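Side-chain contacts in protein HP0035 (Helicobacter pylori, PDB 3F42), which is predicted to bind DNA as a homodimer and alter its conformation, and may thereby serve nucleoid organization, gene regulation and DNA protection: residues T29-K34 against Y78-E83; G38-S43 against D57-D62; L53-S58 against I68-A73. One frame throughout, in Å; residues are numbered along the deposited sequence.

Contact 1 of 3, residues T29-K34 against Y78-E83; sequences TIHTSK and YKAVEE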
loop_
_atom_site.group_PDB
_atom_site.type_symbol
_atom_site.label_atom_id
_atom_site.label_comp_id
_atom_site.label_asym_id
_atom_site.label_seq_id
_atom_site.Cartn_x
_atom_site.Cartn_y
_atom_site.Cartn_z
ATOM N N THR A 29 -3.930 -3.059 22.608
ATOM C CA THR A 29 -2.814 -3.131 23.547
ATOM C C THR A 29 -2.913 -1.933 24.474
ATOM O O THR A 29 -3.005 -0.810 23.986
ATOM C CB THR A 29 -1.479 -3.168 22.782
ATOM O OG1 THR A 29 -1.493 -4.317 21.887
ATOM C CG2 THR A 29 -0.299 -3.275 23.727
ATOM N N ILE A 30 -2.851 -2.148 25.789
ATOM C CA ILE A 30 -2.916 -0.993 26.749
ATOM C C ILE A 30 -1.550 -0.728 27.365
ATOM O O ILE A 30 -0.892 -1.675 27.816
ATOM C CB ILE A 30 -3.912 -1.299 27.894
ATOM C CG1 ILE A 30 -5.278 -1.630 27.307
ATOM C CG2 ILE A 30 -4.018 -0.100 28.919
ATOM C CD1 ILE A 30 -6.288 -2.207 28.386
ATOM N N HIS A 31 -1.132 0.548 27.389
ATOM C CA HIS A 31 0.115 0.965 28.050
ATOM C C HIS A 31 -0.260 1.954 29.144
ATOM O O HIS A 31 -0.913 2.938 28.867
ATOM C CB HIS A 31 1.084 1.669 27.069
ATOM C CG HIS A 31 2.352 2.155 27.731
ATOM N ND1 HIS A 31 2.498 3.442 28.222
ATOM C CD2 HIS A 31 3.518 1.523 28.000
ATOM C CE1 HIS A 31 3.694 3.569 28.772
ATOM N NE2 HIS A 31 4.331 2.421 28.653
ATOM N N THR A 32 0.207 1.706 30.361
ATOM C CA THR A 32 -0.117 2.594 31.516
ATOM C C THR A 32 1.145 3.282 32.023
ATOM O O THR A 32 2.168 2.636 32.209
ATOM C CB THR A 32 -0.781 1.771 32.618
ATOM O OG1 THR A 32 -1.975 1.216 32.059
ATOM C CG2 THR A 32 -1.151 2.632 33.860
ATOM N N SER A 33 1.053 4.584 32.237
ATOM C CA SER A 33 2.157 5.376 32.814
ATOM C C SER A 33 1.656 6.047 34.086
ATOM O O SER A 33 0.541 6.566 34.099
ATOM C CB SER A 33 2.599 6.453 31.826
ATOM O OG SER A 33 3.251 5.857 30.693
ATOM N N LYS A 34 2.505 6.071 35.114
ATOM C CA LYS A 34 2.165 6.682 36.402
ATOM C C LYS A 34 3.170 7.767 36.735
ATOM O O LYS A 34 4.336 7.726 36.298
ATOM C CB LYS A 34 2.128 5.628 37.490
ATOM C CG LYS A 34 1.004 4.611 37.224
ATOM C CD LYS A 34 0.786 3.673 38.392
ATOM C CE LYS A 34 -0.082 2.505 37.941
ATOM N NZ LYS A 34 -1.507 2.863 37.693
ATOM N N TYR A 78 3.005 9.001 25.776
ATOM C CA TYR A 78 3.139 9.371 24.354
ATOM C C TYR A 78 4.493 8.916 23.810
ATOM O O TYR A 78 4.554 8.381 22.692
ATOM C CB TYR A 78 2.973 10.896 24.101
ATOM C CG TYR A 78 1.526 11.377 24.161
ATOM C CD1 TYR A 78 0.562 10.876 23.275
ATOM C CD2 TYR A 78 1.121 12.337 25.117
ATOM C CE1 TYR A 78 -0.790 11.293 23.352
ATOM C CE2 TYR A 78 -0.197 12.777 25.194
ATOM C CZ TYR A 78 -1.142 12.265 24.319
ATOM O OH TYR A 78 -2.445 12.637 24.387
ATOM N N LYS A 79 5.581 9.146 24.558
ATOM C CA LYS A 79 6.907 8.748 24.081
ATOM C C LYS A 79 6.942 7.215 23.895
ATOM O O LYS A 79 7.460 6.716 22.888
ATOM C CB LYS A 79 7.999 9.204 25.071
ATOM C CG LYS A 79 9.449 9.067 24.579
ATOM C CD LYS A 79 10.466 9.416 25.731
ATOM C CE LYS A 79 11.947 9.159 25.328
ATOM N NZ LYS A 79 12.844 8.857 26.497
ATOM N N ALA A 80 6.395 6.483 24.871
ATOM C CA ALA A 80 6.393 5.026 24.817
ATOM C C ALA A 80 5.625 4.486 23.622
ATOM O O ALA A 80 6.134 3.602 22.885
ATOM C CB ALA A 80 5.920 4.413 26.132
ATOM N N VAL A 81 4.422 5.013 23.401
ATOM C CA VAL A 81 3.643 4.540 22.276
ATOM C C VAL A 81 4.319 4.901 20.947
ATOM O O VAL A 81 4.378 4.058 20.033
ATOM C CB VAL A 81 2.211 5.062 22.342
ATOM C CG1 VAL A 81 1.460 4.663 21.078
ATOM C CG2 VAL A 81 1.514 4.473 23.580
ATOM N N GLU A 82 4.873 6.096 20.841
ATOM C CA GLU A 82 5.491 6.502 19.564
ATOM C C GLU A 82 6.754 5.672 19.298
ATOM O O GLU A 82 7.011 5.320 18.147
ATOM C CB GLU A 82 5.750 7.998 19.522
ATOM C CG GLU A 82 6.508 8.528 18.319
ATOM C CD GLU A 82 5.745 8.401 17.004
ATOM O OE1 GLU A 82 4.581 7.934 16.963
ATOM O OE2 GLU A 82 6.327 8.826 15.984
ATOM N N GLU A 83 7.532 5.374 20.362
ATOM C CA GLU A 83 8.661 4.454 20.214
ATOM C C GLU A 83 8.209 3.087 19.728
ATOM O O GLU A 83 8.811 2.529 18.788
ATOM C CB GLU A 83 9.460 4.353 21.509
ATOM C CG GLU A 83 10.272 5.587 21.741
ATOM C CD GLU A 83 10.990 5.565 23.075
ATOM O OE1 GLU A 83 10.791 4.600 23.844
ATOM O OE2 GLU A 83 11.740 6.519 23.346
#
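The imidazole of H31 lies against the methyl of A80, and this CH-pi contact is the heart of the meeting between strand and helix. A80 CB sits 3.8 Å from the centroid of the H31 ring, over one face, on a line 28° from the ring normal. The methyl is therefore displaced toward the rim. It meets the flat pi surface, and the contact rests on no particular ring nitrogen. V81 supplies a looser second touch: its CG2 lies 4.5 Å from H31 CB, so one valine branch borders the root of the histidine while A80 meets its ring.

H31 leaves the strand pointing at the helix, and CG opposite the backbone N (chi1 178°) carries the ring on to A80. Alanine suits the helical position because a single methyl lets a flat ring come close. Valine, next in the helix, is turned partly aside, where it can touch F44 of the sheet as well as H31. The backbones stay well apart, with the CA atoms of H31 and V81 7.7 Å from each other, so side chains alone bridge the gap.

Farther out, the backbone of H31 is hydrogen-bonded to F44 of the adjacent strand 40-45, which fixes the base of the histidine. The phenylalanine that V81 touches also meets the ring of Y78. Strand 30-35 thus rests at this point on helix 63-93, with strand 40-45 beside it in the sheet, while Y78 carries the helix onward to the second subunit, where it meets F44 and Y78 of that chain.

Contact 2 of 3, residues G38-S43 against D57-D62; sequences GMVSVS and DSLLED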
loop_
_atom_site.group_PDB
_atom_site.type_symbol
_atom_site.label_atom_id
_atom_site.label_comp_id
_atom_site.label_asym_id
_atom_site.label_seq_id
_atom_site.Cartn_x
_atom_site.Cartn_y
_atom_site.Cartn_z
ATOM N N GLY A 38 2.466 7.592 42.026
ATOM C CA GLY A 38 1.270 6.812 41.710
ATOM C C GLY A 38 -0.049 7.565 41.798
ATOM O O GLY A 38 -1.111 6.966 41.552
HETATM N N MSE A 39 -0.019 8.849 42.138
HETATM C CA MSE A 39 -1.250 9.646 42.257
HETATM C C MSE A 39 -1.857 10.026 40.915
HETATM O O MSE A 39 -3.001 10.467 40.852
HETATM C CB MSE A 39 -1.008 10.909 43.088
HETATM C CG MSE A 39 -0.633 10.609 44.515
HETATM SE SE MSE A 39 -0.557 12.250 45.557
HETATM C CE MSE A 39 1.002 13.086 44.764
ATOM N N VAL A 40 -1.068 9.883 39.847
ATOM C CA VAL A 40 -1.600 10.085 38.491
ATOM C C VAL A 40 -1.375 8.798 37.714
ATOM O O VAL A 40 -0.290 8.249 37.763
ATOM C CB VAL A 40 -0.921 11.272 37.782
ATOM C CG1 VAL A 40 -1.257 11.298 36.274
ATOM C CG2 VAL A 40 -1.338 12.600 38.407
ATOM N N SER A 41 -2.398 8.334 36.988
ATOM C CA SER A 41 -2.253 7.181 36.117
ATOM C C SER A 41 -2.896 7.547 34.794
ATOM O O SER A 41 -4.045 8.047 34.775
ATOM C CB SER A 41 -2.951 5.969 36.699
ATOM O OG SER A 41 -2.613 4.829 35.919
ATOM N N VAL A 42 -2.187 7.271 33.707
ATOM C CA VAL A 42 -2.780 7.445 32.369
ATOM C C VAL A 42 -2.641 6.152 31.594
ATOM O O VAL A 42 -1.661 5.443 31.761
ATOM C CB VAL A 42 -2.198 8.615 31.570
ATOM C CG1 VAL A 42 -2.429 9.918 32.350
ATOM C CG2 VAL A 42 -0.686 8.388 31.300
ATOM N N SER A 43 -3.651 5.835 30.797
ATOM C CA SER A 43 -3.574 4.649 29.938
ATOM C C SER A 43 -3.826 5.036 28.485
ATOM O O SER A 43 -4.818 5.693 28.159
ATOM C CB SER A 43 -4.608 3.598 30.356
ATOM O OG SER A 43 -4.342 3.172 31.677
ATOM N N ASP A 57 -7.634 12.137 44.568
ATOM C CA ASP A 57 -8.329 13.312 45.089
ATOM C C ASP A 57 -7.377 14.287 45.795
ATOM O O ASP A 57 -7.655 15.485 45.836
ATOM C CB ASP A 57 -9.452 12.928 46.067
ATOM C CG ASP A 57 -10.693 12.400 45.387
ATOM O OD1 ASP A 57 -10.887 12.557 44.157
ATOM O OD2 ASP A 57 -11.525 11.828 46.126
ATOM N N SER A 58 -6.264 13.795 46.347
ATOM C CA SER A 58 -5.328 14.674 47.085
ATOM C C SER A 58 -4.745 15.764 46.208
ATOM O O SER A 58 -4.488 16.880 46.669
ATOM C CB SER A 58 -4.209 13.883 47.757
ATOM O OG SER A 58 -3.522 13.088 46.814
ATOM N N LEU A 59 -4.580 15.456 44.922
ATOM C CA LEU A 59 -4.022 16.414 43.977
ATOM C C LEU A 59 -4.965 17.559 43.661
ATOM O O LEU A 59 -4.532 18.592 43.144
ATOM C CB LEU A 59 -3.533 15.708 42.689
ATOM C CG LEU A 59 -2.209 14.931 42.833
ATOM C CD1 LEU A 59 -1.889 14.061 41.582
ATOM C CD2 LEU A 59 -1.035 15.859 43.119
ATOM N N LEU A 60 -6.247 17.401 43.957
ATOM C CA LEU A 60 -7.206 18.509 43.736
ATOM C C LEU A 60 -6.868 19.718 44.622
ATOM O O LEU A 60 -7.234 20.848 44.300
ATOM C CB LEU A 60 -8.639 18.050 43.970
ATOM C CG LEU A 60 -9.208 16.934 43.089
ATOM C CD1 LEU A 60 -10.582 16.575 43.615
ATOM C CD2 LEU A 60 -9.258 17.303 41.589
ATOM N N GLU A 61 -6.102 19.476 45.682
ATOM C CA GLU A 61 -5.622 20.534 46.594
ATOM C C GLU A 61 -4.372 21.283 46.118
ATOM O O GLU A 61 -3.940 22.257 46.768
ATOM C CB GLU A 61 -5.311 19.922 47.963
ATOM C CG GLU A 61 -6.480 19.193 48.600
ATOM C CD GLU A 61 -7.728 20.042 48.720
ATOM O OE1 GLU A 61 -7.634 21.202 49.169
ATOM O OE2 GLU A 61 -8.815 19.542 48.358
ATOM N N ASP A 62 -3.755 20.808 45.034
ATOM C CA ASP A 62 -2.523 21.403 44.535
ATOM C C ASP A 62 -2.492 21.264 43.018
ATOM O O ASP A 62 -1.849 20.360 42.474
ATOM C CB ASP A 62 -1.320 20.699 45.183
ATOM C CG ASP A 62 0.007 21.344 44.861
ATOM O OD1 ASP A 62 0.149 22.238 43.973
ATOM O OD2 ASP A 62 0.979 20.928 45.522
#
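S58 comes up against M39, a selenomethionine, whose SE lies near S58 OG in the conformer described; since a second conformer exists, this short approach is doubtful. The polar partner of the serine hydroxyl is D56, so the selenium is merely a neighbour.

L59 supplies most of the packing. Its CD1 methyl fits against two residues at once: L59 CD1 is 3.5 Å from V40 CG2. The same methyl lies 3.6 Å from M39 CB. On the other branch, L59 CD2 is 3.8 Å from M39 CE in this conformer. The leucine meets V40 at about a right angle and M39 obliquely; a forked tip suits a place where two partners must be served. Then the chain coils on: D62 N bonds to L59 O at 3.0 Å, and D62 itself, the N-cap of helix 63-93, caps A65 N through OD1.

On the strand side, M39 and V40 both face S35 in a classic beta bulge, which helps explain how two consecutive residues can reach one leucine. V40 and L59 also both touch Y69, so the turn after strand 50-55 closes over the start of strand 40-45 and the first part of helix 63-93.

Contact 3 of 3, residues L53-S58 against I68-A73; sequences LQIDDS and IYLMSA
L70 overlaps the end of I55 with both of its branches: I55 CD1 is 4.1 Å from L70 CD2 and also 4.1 Å from L70 CD1, so the isoleucine tip lies against the leucine fork, the two side chains crossing at about a right angle. The CD2 methyl of L70 is shared, since L53 CD2 approaches it at 4.3 Å. With CG1 set opposite its carbonyl carbon (chi1 -60°), I55 swings CD1 nearer the helix than the direction of its CB would suggest. Branched aliphatic residues suit this wholly buried contact, offering several methyls and no polar group.

Past the strand, D56 makes an Asx turn. D56 OD2 takes the backbone N of S58 at 2.8 Å, on its anti side and nearly straight (162°), and it also accepts from S58 OG at 2.6 Å. The two donors arrive from opposite faces of the carboxylate plane, a grip that should hold the aspartate firmly where the strand bends away.

K63 of the second subunit donates to I55 O and forms a salt bridge with D57, while M66 and Q67 of that subunit pack on I55 and L53. Three antiparallel strands followed by a long C-terminal helix, with the partner chain alongside, are consistent with the alpha-beta core of a YbaB/EbfC family dimer.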
loop_
_atom_site.group_PDB
_atom_site.type_symbol
_atom_site.label_atom_id
_atom_site.label_comp_id
_atom_site.label_asym_id
_atom_site.label_seq_id
_atom_site.Cartn_x
_atom_site.Cartn_y
_atom_site.Cartn_z
ATOM N N LEU A 53 -7.780 7.943 32.501
ATOM C CA LEU A 53 -7.016 9.012 33.167
ATOM C C LEU A 53 -7.586 9.051 34.582
ATOM O O LEU A 53 -8.823 9.176 34.746
ATOM C CB LEU A 53 -7.222 10.322 32.398
ATOM C CG LEU A 53 -6.400 11.551 32.788
ATOM C CD1 LEU A 53 -6.186 12.443 31.573
ATOM C CD2 LEU A 53 -7.157 12.328 33.823
ATOM N N GLN A 54 -6.720 8.831 35.585
ATOM C CA GLN A 54 -7.142 8.816 36.998
ATOM C C GLN A 54 -6.174 9.624 37.853
ATOM O O GLN A 54 -4.947 9.462 37.750
ATOM C CB GLN A 54 -7.274 7.394 37.547
ATOM C CG GLN A 54 -8.428 6.522 36.885
ATOM C CD GLN A 54 -9.861 7.097 37.062
ATOM O OE1 GLN A 54 -10.203 7.624 38.121
ATOM N NE2 GLN A 54 -10.698 6.979 36.015
ATOM N N ILE A 55 -6.759 10.504 38.668
ATOM C CA ILE A 55 -6.011 11.481 39.462
ATOM C C ILE A 55 -6.475 11.295 40.918
ATOM O O ILE A 55 -7.685 11.290 41.172
ATOM C CB ILE A 55 -6.342 12.921 38.997
ATOM C CG1 ILE A 55 -5.975 13.112 37.525
ATOM C CG2 ILE A 55 -5.637 13.981 39.904
ATOM C CD1 ILE A 55 -6.582 14.351 36.879
ATOM N N ASP A 56 -5.535 11.150 41.857
ATOM C CA ASP A 56 -5.895 11.013 43.284
ATOM C C ASP A 56 -6.568 12.279 43.766
ATOM O O ASP A 56 -6.154 13.370 43.400
ATOM C CB ASP A 56 -4.665 10.723 44.128
ATOM C CG ASP A 56 -5.024 10.287 45.538
ATOM O OD1 ASP A 56 -5.177 9.079 45.754
ATOM O OD2 ASP A 56 -5.210 11.151 46.412
ATOM N N ASP A 57 -7.634 12.137 44.568
ATOM C CA ASP A 57 -8.329 13.312 45.089
ATOM C C ASP A 57 -7.377 14.287 45.795
ATOM O O ASP A 57 -7.655 15.485 45.836
ATOM C CB ASP A 57 -9.452 12.928 46.067
ATOM C CG ASP A 57 -10.693 12.400 45.387
ATOM O OD1 ASP A 57 -10.887 12.557 44.157
ATOM O OD2 ASP A 57 -11.525 11.828 46.126
ATOM N N SER A 58 -6.264 13.795 46.347
ATOM C CA SER A 58 -5.328 14.674 47.085
ATOM C C SER A 58 -4.745 15.764 46.208
ATOM O O SER A 58 -4.488 16.880 46.669
ATOM C CB SER A 58 -4.209 13.883 47.757
ATOM O OG SER A 58 -3.522 13.088 46.814
ATOM N N ILE A 68 1.832 19.251 36.668
ATOM C CA ILE A 68 3.178 18.747 36.440
ATOM C C ILE A 68 3.157 17.228 36.321
ATOM O O ILE A 68 3.741 16.662 35.373
ATOM C CB ILE A 68 4.161 19.209 37.543
ATOM C CG1 ILE A 68 4.345 20.738 37.443
ATOM C CG2 ILE A 68 5.513 18.410 37.440
ATOM C CD1 ILE A 68 5.187 21.353 38.553
ATOM N N TYR A 69 2.482 16.564 37.275
ATOM C CA TYR A 69 2.394 15.107 37.241
ATOM C C TYR A 69 1.572 14.592 36.050
ATOM O O TYR A 69 1.930 13.587 35.472
ATOM C CB TYR A 69 1.822 14.543 38.545
ATOM C CG TYR A 69 2.705 14.821 39.732
ATOM C CD1 TYR A 69 4.107 14.715 39.620
ATOM C CD2 TYR A 69 2.156 15.189 40.967
ATOM C CE1 TYR A 69 4.940 14.962 40.717
ATOM C CE2 TYR A 69 2.974 15.442 42.059
ATOM C CZ TYR A 69 4.365 15.322 41.927
ATOM O OH TYR A 69 5.202 15.569 43.008
ATOM N N LEU A 70 0.519 15.295 35.672
ATOM C CA LEU A 70 -0.196 14.939 34.432
ATOM C C LEU A 70 0.723 15.025 33.233
ATOM O O LEU A 70 0.810 14.080 32.430
ATOM C CB LEU A 70 -1.413 15.831 34.202
ATOM C CG LEU A 70 -2.614 15.418 35.058
ATOM C CD1 LEU A 70 -3.605 16.595 35.141
ATOM C CD2 LEU A 70 -3.324 14.153 34.468
HETATM N N MSE A 71 1.409 16.141 33.081
HETATM C CA MSE A 71 2.302 16.285 31.927
HETATM C C MSE A 71 3.429 15.238 31.889
HETATM O O MSE A 71 3.750 14.734 30.802
HETATM C CB MSE A 71 2.905 17.677 31.911
HETATM C CG MSE A 71 1.884 18.695 31.496
HETATM SE SE MSE A 71 2.707 20.440 31.236
HETATM C CE MSE A 71 3.830 20.012 29.748
ATOM N N SER A 72 3.999 14.908 33.062
ATOM C CA SER A 72 5.028 13.899 33.156
ATOM C C SER A 72 4.498 12.522 32.683
ATOM O O SER A 72 5.106 11.888 31.815
ATOM C CB SER A 72 5.487 13.770 34.630
ATOM O OG SER A 72 6.485 12.791 34.714
ATOM N N ALA A 73 3.359 12.111 33.235
ATOM C CA ALA A 73 2.802 10.771 32.905
ATOM C C ALA A 73 2.375 10.728 31.451
ATOM O O ALA A 73 2.622 9.723 30.749
ATOM C CB ALA A 73 1.625 10.420 33.798
#

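How the contacts relate
All three contacts join the antiparallel sheet to what follows it in the chain, and contacts 2 and 3 are nested within the loop that contact 1 closes. Contacts 2 and 3 share D57 and S58 and have centres only about 4 Å apart; the centre of contact 1 is about 18 Å from that of contact 2 and about 15 Å from that of contact 3. Probable hydrogen bonds between neighbouring strands connect them, S33 O to V42 N at 2.8 Å and S41 N to Q54 O at 2.9 Å. Helix 63-93 serves contacts 1 and 3 directly. The side chain of M39 in contact 2 is about 4 Å from a bound 1,2-ethanediol, probably a crystallisation additive. Each contact also borders the second subunit.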